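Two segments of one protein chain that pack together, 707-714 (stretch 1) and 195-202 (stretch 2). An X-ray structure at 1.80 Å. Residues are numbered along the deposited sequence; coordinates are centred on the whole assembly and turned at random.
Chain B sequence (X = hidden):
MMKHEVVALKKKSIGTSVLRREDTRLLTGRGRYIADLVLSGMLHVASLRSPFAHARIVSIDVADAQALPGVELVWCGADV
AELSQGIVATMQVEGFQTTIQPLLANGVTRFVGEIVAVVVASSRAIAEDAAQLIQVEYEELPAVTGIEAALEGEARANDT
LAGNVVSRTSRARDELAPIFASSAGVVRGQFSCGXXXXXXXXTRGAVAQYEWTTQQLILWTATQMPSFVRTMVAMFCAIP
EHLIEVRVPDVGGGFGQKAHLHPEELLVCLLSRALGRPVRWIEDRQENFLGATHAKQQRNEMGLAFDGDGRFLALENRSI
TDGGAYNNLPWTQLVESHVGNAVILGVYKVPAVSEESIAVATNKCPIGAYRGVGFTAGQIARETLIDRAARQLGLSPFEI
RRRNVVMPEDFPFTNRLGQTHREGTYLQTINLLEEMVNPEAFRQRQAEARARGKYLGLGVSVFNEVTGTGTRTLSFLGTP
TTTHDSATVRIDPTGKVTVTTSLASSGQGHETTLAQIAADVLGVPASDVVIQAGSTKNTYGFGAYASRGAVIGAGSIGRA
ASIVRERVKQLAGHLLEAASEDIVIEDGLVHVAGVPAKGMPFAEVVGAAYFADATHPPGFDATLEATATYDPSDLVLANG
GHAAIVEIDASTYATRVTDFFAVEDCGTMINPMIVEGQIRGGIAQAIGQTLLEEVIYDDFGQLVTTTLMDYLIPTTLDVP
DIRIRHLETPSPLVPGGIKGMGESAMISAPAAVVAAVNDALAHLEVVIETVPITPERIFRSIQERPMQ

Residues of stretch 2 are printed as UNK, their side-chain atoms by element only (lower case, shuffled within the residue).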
ATOM      1  N   THR B 707     -21.107   3.226 -27.851  1.00 17.99           N
ATOM      2  CA  THR B 707     -21.124   4.462 -27.065  1.00 19.76           C
ATOM      3  C   THR B 707     -22.430   4.620 -26.290  1.00 19.46           C
ATOM      4  O   THR B 707     -23.426   3.974 -26.595  1.00 18.68           O
ATOM      5  CB  THR B 707     -20.963   5.708 -27.962  1.00 19.38           C
ATOM      6  OG1 THR B 707     -22.166   5.910 -28.711  1.00 22.82           O
ATOM      7  CG2 THR B 707     -19.803   5.522 -28.932  1.00 20.12           C
ATOM      8  N   LEU B 708     -22.415   5.492 -25.288  1.00 19.83           N
ATOM      9  CA  LEU B 708     -23.593   5.748 -24.473  1.00 22.48           C
ATOM     10  C   LEU B 708     -24.630   6.542 -25.266  1.00 24.59           C
ATOM     11  O   LEU B 708     -25.735   6.802 -24.783  1.00 24.01           O
ATOM     12  CB  LEU B 708     -23.189   6.499 -23.205  1.00 23.50           C
ATOM     13  CG  LEU B 708     -23.217   5.740 -21.873  1.00 27.54           C
ATOM     14  CD1 LEU B 708     -22.870   4.276 -22.047  1.00 25.53           C
ATOM     15  CD2 LEU B 708     -22.264   6.415 -20.914  1.00 23.80           C
ATOM     16  N   MET B 709     -24.261   6.934 -26.481  1.00 24.03           N
ATOM     17  CA  MET B 709     -25.175   7.651 -27.358  1.00 26.24           C
ATOM     18  C   MET B 709     -26.059   6.633 -28.078  1.00 25.61           C
ATOM     19  O   MET B 709     -27.213   6.912 -28.394  1.00 25.51           O
ATOM     20  CB  MET B 709     -24.398   8.476 -28.384  1.00 30.51           C
ATOM     21  CG  MET B 709     -23.768   9.723 -27.806  1.00 37.06           C
ATOM     22  SD  MET B 709     -25.003  10.987 -27.466  1.00 45.87           S
ATOM     23  CE  MET B 709     -24.532  12.199 -28.663  1.00 44.99           C
ATOM     24  N   ASP B 710     -25.513   5.449 -28.339  1.00 24.03           N
ATOM     25  CA  ASP B 710     -26.288   4.416 -29.014  1.00 23.86           C
ATOM     26  C   ASP B 710     -26.801   3.347 -28.064  1.00 22.08           C
ATOM     27  O   ASP B 710     -27.723   2.610 -28.405  1.00 23.07           O
ATOM     28  CB  ASP B 710     -25.474   3.772 -30.137  1.00 24.44           C
ATOM     29  CG  ASP B 710     -25.269   4.711 -31.312  1.00 28.24           C
ATOM     30  OD1 ASP B 710     -26.240   5.396 -31.706  1.00 28.94           O
ATOM     31  OD2 ASP B 710     -24.145   4.759 -31.847  1.00 27.55           O
ATOM     32  N   TYR B 711     -26.193   3.254 -26.885  1.00 20.52           N
ATOM     33  CA  TYR B 711     -26.624   2.290 -25.880  1.00 20.16           C
ATOM     34  C   TYR B 711     -27.279   3.112 -24.780  1.00 20.87           C
ATOM     35  O   TYR B 711     -26.602   3.778 -23.995  1.00 20.74           O
ATOM     36  CB  TYR B 711     -25.441   1.514 -25.298  1.00 18.44           C
ATOM     37  CG  TYR B 711     -25.889   0.342 -24.454  1.00 18.46           C
ATOM     38  CD1 TYR B 711     -26.330  -0.840 -25.053  1.00 16.21           C
ATOM     39  CD2 TYR B 711     -25.929   0.431 -23.058  1.00 15.31           C
ATOM     40  CE1 TYR B 711     -26.806  -1.908 -24.280  1.00 16.50           C
ATOM     41  CE2 TYR B 711     -26.405  -0.631 -22.278  1.00 16.99           C
ATOM     42  CZ  TYR B 711     -26.840  -1.794 -22.898  1.00 13.43           C
ATOM     43  OH  TYR B 711     -27.334  -2.834 -22.139  1.00 15.49           O
ATOM     44  N   LEU B 712     -28.603   3.047 -24.729  1.00 21.01           N
ATOM     45  CA  LEU B 712     -29.378   3.823 -23.783  1.00 21.14           C
ATOM     46  C   LEU B 712     -29.717   3.130 -22.469  1.00 21.21           C
ATOM     47  O   LEU B 712     -30.453   2.139 -22.459  1.00 20.99           O
ATOM     48  CB  LEU B 712     -30.680   4.261 -24.459  1.00 22.05           C
ATOM     49  CG  LEU B 712     -30.571   4.715 -25.918  1.00 23.01           C
ATOM     50  CD1 LEU B 712     -31.963   5.047 -26.445  1.00 22.39           C
ATOM     51  CD2 LEU B 712     -29.646   5.925 -26.016  1.00 25.07           C
ATOM     52  N   ILE B 713     -29.177   3.639 -21.364  1.00 19.97           N
ATOM     53  CA  ILE B 713     -29.510   3.070 -20.067  1.00 18.57           C
ATOM     54  C   ILE B 713     -30.468   4.052 -19.394  1.00 18.67           C
ATOM     55  O   ILE B 713     -30.466   5.250 -19.690  1.00 17.16           O
ATOM     56  CB  ILE B 713     -28.279   2.827 -19.164  1.00 19.30           C
ATOM     57  CG1 ILE B 713     -27.518   4.131 -18.933  1.00 17.81           C
ATOM     58  CG2 ILE B 713     -27.390   1.734 -19.773  1.00 17.84           C
ATOM     59  CD1 ILE B 713     -26.451   4.009 -17.872  1.00 16.90           C
ATOM     60  N   PRO B 714     -31.305   3.554 -18.483  1.00 16.88           N
ATOM     61  CA  PRO B 714     -32.261   4.433 -17.810  1.00 16.18           C
ATOM     62  C   PRO B 714     -31.733   5.645 -17.052  1.00 15.68           C
ATOM     63  O   PRO B 714     -30.670   5.618 -16.431  1.00 15.63           O
ATOM     64  CB  PRO B 714     -33.066   3.475 -16.923  1.00 16.60           C
ATOM     65  CG  PRO B 714     -32.215   2.241 -16.819  1.00 19.29           C
ATOM     66  CD  PRO B 714     -31.547   2.141 -18.155  1.00 17.12           C
ATOM     67  N   UNK B 195     -28.767  -8.726 -27.009  1.00 14.90           N
ATOM     68  CA  UNK B 195     -27.653  -8.651 -26.082  1.00 15.01           C
ATOM     69  C   UNK B 195     -27.755  -7.324 -25.343  1.00 15.51           C
ATOM     70  O   UNK B 195     -28.309  -6.352 -25.865  1.00 15.70           O
ATOM     71  n   UNK B 195     -24.162 -11.456 -28.282  1.00 17.42           N
ATOM     72  c   UNK B 195     -22.967 -11.969 -28.018  1.00 18.73           C
ATOM     73  c   UNK B 195     -25.918 -10.061 -27.326  1.00 17.23           C
ATOM     74  n   UNK B 195     -22.727 -13.253 -28.266  1.00 17.45           N
ATOM     75  c   UNK B 195     -26.313  -8.685 -26.827  1.00 17.49           C
ATOM     76  n   UNK B 195     -22.021 -11.215 -27.477  1.00 18.72           N
ATOM     77  c   UNK B 195     -24.552 -10.073 -28.007  1.00 17.70           C
ATOM     78  N   UNK B 196     -27.229  -7.302 -24.126  1.00 15.83           N
ATOM     79  CA  UNK B 196     -27.180  -6.091 -23.322  1.00 16.80           C
ATOM     80  C   UNK B 196     -25.829  -6.121 -22.638  1.00 16.52           C
ATOM     81  O   UNK B 196     -25.154  -7.152 -22.635  1.00 18.16           O
ATOM     82  c   UNK B 196     -28.155  -7.193 -21.260  1.00 18.64           C
ATOM     83  c   UNK B 196     -29.654  -6.019 -22.892  1.00 16.24           C
ATOM     84  c   UNK B 196     -28.293  -6.029 -22.237  1.00 16.40           C
ATOM     85  N   UNK B 197     -25.423  -4.984 -22.083  1.00 14.88           N
ATOM     86  CA  UNK B 197     -24.165  -4.880 -21.363  1.00 14.86           C
ATOM     87  C   UNK B 197     -24.493  -4.512 -19.922  1.00 13.80           C
ATOM     88  O   UNK B 197     -25.449  -3.776 -19.680  1.00 15.70           O
ATOM     89  o   UNK B 197     -22.144  -3.553 -21.157  1.00 13.98           O
ATOM     90  c   UNK B 197     -23.285  -3.777 -21.969  1.00 13.28           C
ATOM     91  N   UNK B 198     -23.713  -5.027 -18.976  1.00 13.42           N
ATOM     92  CA  UNK B 198     -23.925  -4.703 -17.566  1.00 15.31           C
ATOM     93  C   UNK B 198     -23.751  -3.189 -17.450  1.00 16.43           C
ATOM     94  O   UNK B 198     -24.331  -2.536 -16.577  1.00 16.80           O
ATOM     95  c   UNK B 198     -22.897  -5.422 -16.697  1.00 12.60           C
ATOM     96  N   UNK B 199     -22.930  -2.646 -18.345  1.00 15.96           N
ATOM     97  CA  UNK B 199     -22.659  -1.214 -18.402  1.00 15.64           C
ATOM     98  C   UNK B 199     -22.491  -0.534 -17.034  1.00 15.83           C
ATOM     99  O   UNK B 199     -23.230   0.393 -16.687  1.00 16.49           O
ATOM    100  c   UNK B 199     -23.773  -0.521 -19.209  1.00 16.07           C
ATOM    101  s   UNK B 199     -23.388   1.166 -19.764  1.00 18.24           S
ATOM    102  N   UNK B 200     -21.526  -0.997 -16.225  1.00 15.12           N
ATOM    103  CA  UNK B 200     -21.321  -0.369 -14.917  1.00 14.70           C
ATOM    104  C   UNK B 200     -20.732   1.018 -15.189  1.00 16.00           C
ATOM    105  O   UNK B 200     -20.066   1.202 -16.202  1.00 15.43           O
ATOM    106  c   UNK B 200     -19.503  -1.798 -15.411  1.00 14.92           C
ATOM    107  c   UNK B 200     -20.573  -2.100 -16.437  1.00 15.32           C
ATOM    108  c   UNK B 200     -20.320  -1.305 -14.244  1.00 15.81           C
ATOM    109  N   UNK B 201     -20.973   1.996 -14.314  1.00 14.98           N
ATOM    110  CA  UNK B 201     -20.426   3.332 -14.565  1.00 15.63           C
ATOM    111  C   UNK B 201     -18.898   3.325 -14.572  1.00 14.89           C
ATOM    112  O   UNK B 201     -18.274   4.126 -15.272  1.00 16.60           O
ATOM    113  c   UNK B 201     -20.972   4.354 -13.558  1.00 16.48           C
ATOM    114  c   UNK B 201     -22.412   4.766 -13.850  1.00 20.22           C
ATOM    115  s   UNK B 201     -22.654   5.456 -15.529  1.00 26.13           S
ATOM    116  c   UNK B 201     -23.113   3.961 -16.439  1.00 25.53           C
ATOM    117  N   UNK B 202     -18.295   2.436 -13.787  1.00 14.13           N
ATOM    118  CA  UNK B 202     -16.838   2.304 -13.784  1.00 14.92           C
ATOM    119  C   UNK B 202     -16.534   1.112 -14.691  1.00 14.48           C
ATOM    120  O   UNK B 202     -17.074   0.025 -14.489  1.00 13.61           O
ATOM    121  c   UNK B 202     -14.353   0.901 -11.177  1.00 15.73           C
ATOM    122  o   UNK B 202     -14.987  -0.121 -10.836  1.00 14.96           O
ATOM    123  c   UNK B 202     -16.294   1.991 -12.391  1.00 14.74           C
ATOM    124  c   UNK B 202     -14.805   1.655 -12.409  1.00 16.05           C
ATOM    125  o   UNK B 202     -13.360   1.320 -10.553  1.00 17.29           O
TER

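Position 195 carries seven side-chain atoms: three carbons in line, a nitrogen, then a carbon bonded to two more nitrogens. Its end leads away and makes no contact with stretch 1. That planar end group is a guanidinium, so the residue is arginine, R195; all three of its side-chain nitrogens find hydrogen-bond partners elsewhere in the structure.

Position 196 has three carbons, the first carrying the other two. Its CB lies 3.3 Å from Y711 OH, while its CA sits at the edge of the tyrosine ring, near the ring plane. Branching at CB with no heteroatom identifies valine, V196.

Position 197 has one carbon followed by one oxygen. Its CB points toward stretch 1, yet the polar contact comes from the backbone: the N of position 197 donates to Y711 OH at 2.9 Å, with an N-H...O angle of 169°, close to linear. One carbon and one oxygen make it serine, S197.

Position 198 shows a single carbon. The CA-to-CB bond points away, and no contact with stretch 1 results. It is alanine, A198.

Position 199 consists of one carbon and one sulfur. With chi1 at -164° (t), the sulfur of position 199 lies 3.9 Å from L708 CD1 and 4.0 Å from I713 CG2. The CB of position 199 is 4.0 Å from Y711 CE2, and the sulfur stands 5.3 Å from the centroid of the Y711 ring, 65° off the normal, an oblique approach. One carbon then a sulfur is cysteine, C199.

Position 200 has three carbons closing a ring onto the backbone nitrogen. Its CA-to-CB bond points away from stretch 1, and it makes no contact. The ring means proline, P200.

Position 201 is an unbranched chain of two carbons, a sulfur and a terminal carbon. Its CA-to-CB bond runs sideways, but the chain end comes nearer, bringing the terminal carbon of position 201 to 3.6 Å from I713 CD1. This is methionine, M201.

Position 202 has three carbons, the last bearing two oxygens, and is out of reach of stretch 1. This carboxylate at the third carbon means glutamate, E202.

The contact combines one directional bond with apolar packing. Extended in the t rotamer, Y711 carries its hydroxyl to the S197 backbone and has the most area covered of any residue in stretch 1, 79 Å². On stretch 2 the largest share, 58 Å², belongs to C199, whose side chain meets L708, Y711 and I713; M201 adds a second apolar partner for I713. The 277 Å² buried in total joins segments more than 500 residues apart in sequence.

Stretch 2, residues 195-202: RVSACPME
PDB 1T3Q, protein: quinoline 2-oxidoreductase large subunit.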